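Local coordinates for protein putative pyrroline carboxylate reductase (Streptococcus pyogenes, PDB 2AHR) that probably reduces 1-pyrroline-5-carboxylate to L-proline, the last step of proline biosynthesis, with NADPH or NADH as hydride donor, at residues P85-A90 with L109-N114. Sequence-based numbering, arbitrary orientation.
Sequences PIISMA and LRIMPN. With NAP (NADP nicotinamide-adenine-dinucleotide phosphate), chain S.
Strands 86-88 and 109-112 run side by side in parallel, laced by three nearly straight backbone hydrogen bonds: Leu109 N to Ile86 O, Ser88 N to Leu109 O and Ile111 N to Ser88 O, each 2.9 Å. Beta-branched Ile87 suits an extended strand; its CG2, anti to the backbone N, meets CG1 of Ile111 at 3.8 Å, the two side chains crossing obliquely, while helix 134-145 packs on both. Beyond the last of these bonds the strands part, and a water lies in the fork, within hydrogen-bonding distance of Ala90 O and Ile111 O and accepting from Arg110 NE (3.0 Å) at the guanidinium edge. The long arginine, bent at chi3 (77°), delivers NE there while NH1 forms a salt bridge with Glu155. Small Ser88 holds OG anti to its own N, accepting from Ala90 N ahead (3.2 Å), an ST turn where strand 86-88 ends. Helix 95-102 links the strands in a beta-alpha-beta unit of the Rossmann fold, whose C-terminal strand ends receive NADP. Met112, modelled as selenomethionine and doubly bent, sets SE 3.6 Å from nicotinamide C5N; Pro113 O approaches C5N at 3.1 Å. Hydrogen bonds and water thus tie the chain ends together, while Met112 and the Pro113 carbonyl border the nicotinamide.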
loop_
_atom_site.group_PDB
_atom_site.type_symbol
_atom_site.label_atom_id
_atom_site.label_comp_id
_atom_site.label_asym_id
_atom_site.label_seq_id
_atom_site.Cartn_x
_atom_site.Cartn_y
_atom_site.Cartn_z
ATOM N N PRO E 85 40.879 34.265 8.224
ATOM C CA PRO E 85 40.222 33.075 7.671
ATOM C C PRO E 85 38.977 32.692 8.488
ATOM O O PRO E 85 38.905 32.965 9.688
ATOM C CB PRO E 85 41.306 31.992 7.781
ATOM C CG PRO E 85 42.598 32.750 7.825
ATOM C CD PRO E 85 42.272 33.979 8.624
ATOM N N ILE E 86 37.991 32.099 7.825
ATOM C CA ILE E 86 36.743 31.719 8.475
ATOM C C ILE E 86 36.449 30.241 8.222
ATOM O O ILE E 86 36.665 29.733 7.114
ATOM C CB ILE E 86 35.562 32.587 7.962
ATOM C CG1 ILE E 86 35.829 34.076 8.213
ATOM C CG2 ILE E 86 34.239 32.187 8.606
ATOM C CD1 ILE E 86 35.088 34.990 7.235
ATOM N N ILE E 87 35.959 29.563 9.264
ATOM C CA ILE E 87 35.470 28.194 9.164
ATOM C C ILE E 87 33.961 28.184 9.336
ATOM O O ILE E 87 33.436 28.653 10.356
ATOM C CB ILE E 87 36.102 27.267 10.237
ATOM C CG1 ILE E 87 37.637 27.268 10.146
ATOM C CG2 ILE E 87 35.541 25.835 10.130
ATOM C CD1 ILE E 87 38.330 26.814 11.448
ATOM N N SER E 88 33.272 27.643 8.336
ATOM C CA SER E 88 31.834 27.399 8.421
ATOM C C SER E 88 31.559 25.942 8.736
ATOM O O SER E 88 32.162 25.030 8.131
ATOM C CB SER E 88 31.137 27.798 7.110
ATOM O OG SER E 88 29.771 27.387 7.073
HETATM N N MSE E 89 30.646 25.709 9.673
HETATM C CA MSE E 89 30.200 24.328 9.965
HETATM C C MSE E 89 28.811 24.003 9.367
HETATM O O MSE E 89 28.270 22.908 9.560
HETATM C CB MSE E 89 30.276 24.022 11.466
HETATM C CG MSE E 89 29.117 24.530 12.328
HETATM SE SE MSE E 89 29.293 24.165 14.127
HETATM C CE MSE E 89 30.909 24.882 14.401
ATOM N N ALA E 90 28.265 24.954 8.609
ATOM C CA ALA E 90 26.885 24.909 8.173
ATOM C C ALA E 90 26.679 23.950 7.011
ATOM O O ALA E 90 27.473 23.924 6.073
ATOM C CB ALA E 90 26.412 26.296 7.784
ATOM N N LEU E 109 37.147 27.969 4.921
ATOM C CA LEU E 109 37.104 26.524 5.116
ATOM C C LEU E 109 35.734 26.057 5.530
ATOM O O LEU E 109 34.999 26.774 6.217
ATOM C CB LEU E 109 38.140 26.068 6.152
ATOM C CG LEU E 109 39.593 26.364 5.784
ATOM C CD1 LEU E 109 40.070 27.616 6.521
ATOM C CD2 LEU E 109 40.490 25.175 6.059
ATOM N N ARG E 110 35.395 24.846 5.093
ATOM C CA ARG E 110 34.195 24.175 5.564
ATOM C C ARG E 110 34.522 22.908 6.353
ATOM O O ARG E 110 35.366 22.103 5.936
ATOM C CB ARG E 110 33.271 23.795 4.390
ATOM C CG ARG E 110 32.422 24.914 3.844
ATOM C CD ARG E 110 31.494 24.374 2.745
ATOM N NE ARG E 110 30.338 23.644 3.277
ATOM C CZ ARG E 110 29.462 22.982 2.521
ATOM N NH1 ARG E 110 29.608 22.938 1.197
ATOM N NH2 ARG E 110 28.436 22.369 3.089
ATOM N N ILE E 111 33.818 22.738 7.472
ATOM C CA ILE E 111 33.801 21.484 8.209
ATOM C C ILE E 111 32.380 20.900 8.319
ATOM O O ILE E 111 31.360 21.637 8.287
ATOM C CB ILE E 111 34.446 21.615 9.627
ATOM C CG1 ILE E 111 33.645 22.582 10.508
ATOM C CG2 ILE E 111 35.936 21.997 9.516
ATOM C CD1 ILE E 111 34.091 22.600 12.014
HETATM N N MSE E 112 32.309 19.573 8.404
HETATM C CA MSE E 112 31.045 18.898 8.686
HETATM C C MSE E 112 31.269 17.941 9.835
HETATM O O MSE E 112 31.700 16.821 9.616
HETATM C CB MSE E 112 30.457 18.181 7.455
HETATM C CG MSE E 112 29.019 17.590 7.670
HETATM SE SE MSE E 112 27.880 18.603 8.701
HETATM C CE MSE E 112 27.778 19.988 7.591
ATOM N N PRO E 113 31.022 18.420 11.071
ATOM C CA PRO E 113 31.142 17.669 12.318
ATOM C C PRO E 113 29.844 16.969 12.718
ATOM O O PRO E 113 28.820 17.111 12.037
ATOM C CB PRO E 113 31.501 18.761 13.342
ATOM C CG PRO E 113 30.741 19.990 12.832
ATOM C CD PRO E 113 30.649 19.830 11.307
ATOM N N ASN E 114 29.885 16.213 13.813
ATOM C CA ASN E 114 28.669 15.644 14.377
ATOM C C ASN E 114 28.662 15.747 15.906
ATOM O O ASN E 114 29.637 16.215 16.509
ATOM C CB ASN E 114 28.400 14.222 13.848
ATOM C CG ASN E 114 29.445 13.207 14.298
ATOM O OD1 ASN E 114 29.998 13.305 15.401
ATOM N ND2 ASN E 114 29.709 12.226 13.454
HETATM P PA NAP S . 21.065 25.564 17.102
HETATM O O1A NAP S . 19.690 26.071 16.838
HETATM O O2A NAP S . 21.057 24.615 18.252
HETATM O O5B NAP S . 22.130 26.756 17.353
HETATM C C5B NAP S . 22.090 27.974 16.644
HETATM C C4B NAP S . 22.502 29.082 17.611
HETATM O O4B NAP S . 22.773 30.298 16.935
HETATM C C3B NAP S . 21.408 29.354 18.641
HETATM O O3B NAP S . 21.946 29.121 19.925
HETATM C C2B NAP S . 21.017 30.811 18.446
HETATM O O2B NAP S . 20.884 31.556 19.646
HETATM C C1B NAP S . 22.223 31.363 17.698
HETATM N N9A NAP S . 21.871 32.577 16.923
HETATM C C8A NAP S . 20.648 32.913 16.387
HETATM N N7A NAP S . 20.764 34.118 15.776
HETATM C C5A NAP S . 22.039 34.562 15.918
HETATM C C6A NAP S . 22.680 35.730 15.504
HETATM N N6A NAP S . 21.945 36.831 15.359
HETATM N N1A NAP S . 24.017 35.897 15.807
HETATM C C2A NAP S . 24.704 34.937 16.531
HETATM N N3A NAP S . 24.054 33.793 16.947
HETATM C C4A NAP S . 22.743 33.604 16.644
HETATM O O3 NAP S . 21.662 24.899 15.748
HETATM P PN NAP S . 22.810 23.754 15.730
HETATM O O1N NAP S . 22.112 22.436 15.731
HETATM O O2N NAP S . 23.862 24.014 16.750
HETATM O O5D NAP S . 23.442 23.981 14.259
HETATM C C5D NAP S . 24.369 25.012 14.004
HETATM C C4D NAP S . 25.153 24.704 12.729
HETATM O O4D NAP S . 25.813 23.456 12.812
HETATM C C3D NAP S . 24.236 24.641 11.512
HETATM O O3D NAP S . 24.811 25.444 10.509
HETATM C C2D NAP S . 24.198 23.181 11.080
HETATM O O2D NAP S . 24.113 23.086 9.662
HETATM C C1D NAP S . 25.504 22.630 11.691
HETATM N N1N NAP S . 25.486 21.215 12.148
HETATM C C2N NAP S . 24.659 20.800 13.173
HETATM C C3N NAP S . 24.685 19.471 13.606
HETATM C C7N NAP S . 23.889 19.023 14.796
HETATM O O7N NAP S . 24.042 17.679 15.194
HETATM N N7N NAP S . 23.082 19.875 15.443
HETATM C C4N NAP S . 25.560 18.562 12.997
HETATM C C5N NAP S . 26.398 18.984 11.975
HETATM C C6N NAP S . 26.350 20.318 11.564
HETATM P P2B NAP S . 19.621 31.452 20.653
HETATM O O1X NAP S . 19.754 32.568 21.676
HETATM O O2X NAP S . 18.339 31.647 19.874
HETATM O O3X NAP S . 19.606 30.104 21.352
HETATM O O HOH W 1 29.937 22.884 6.181
#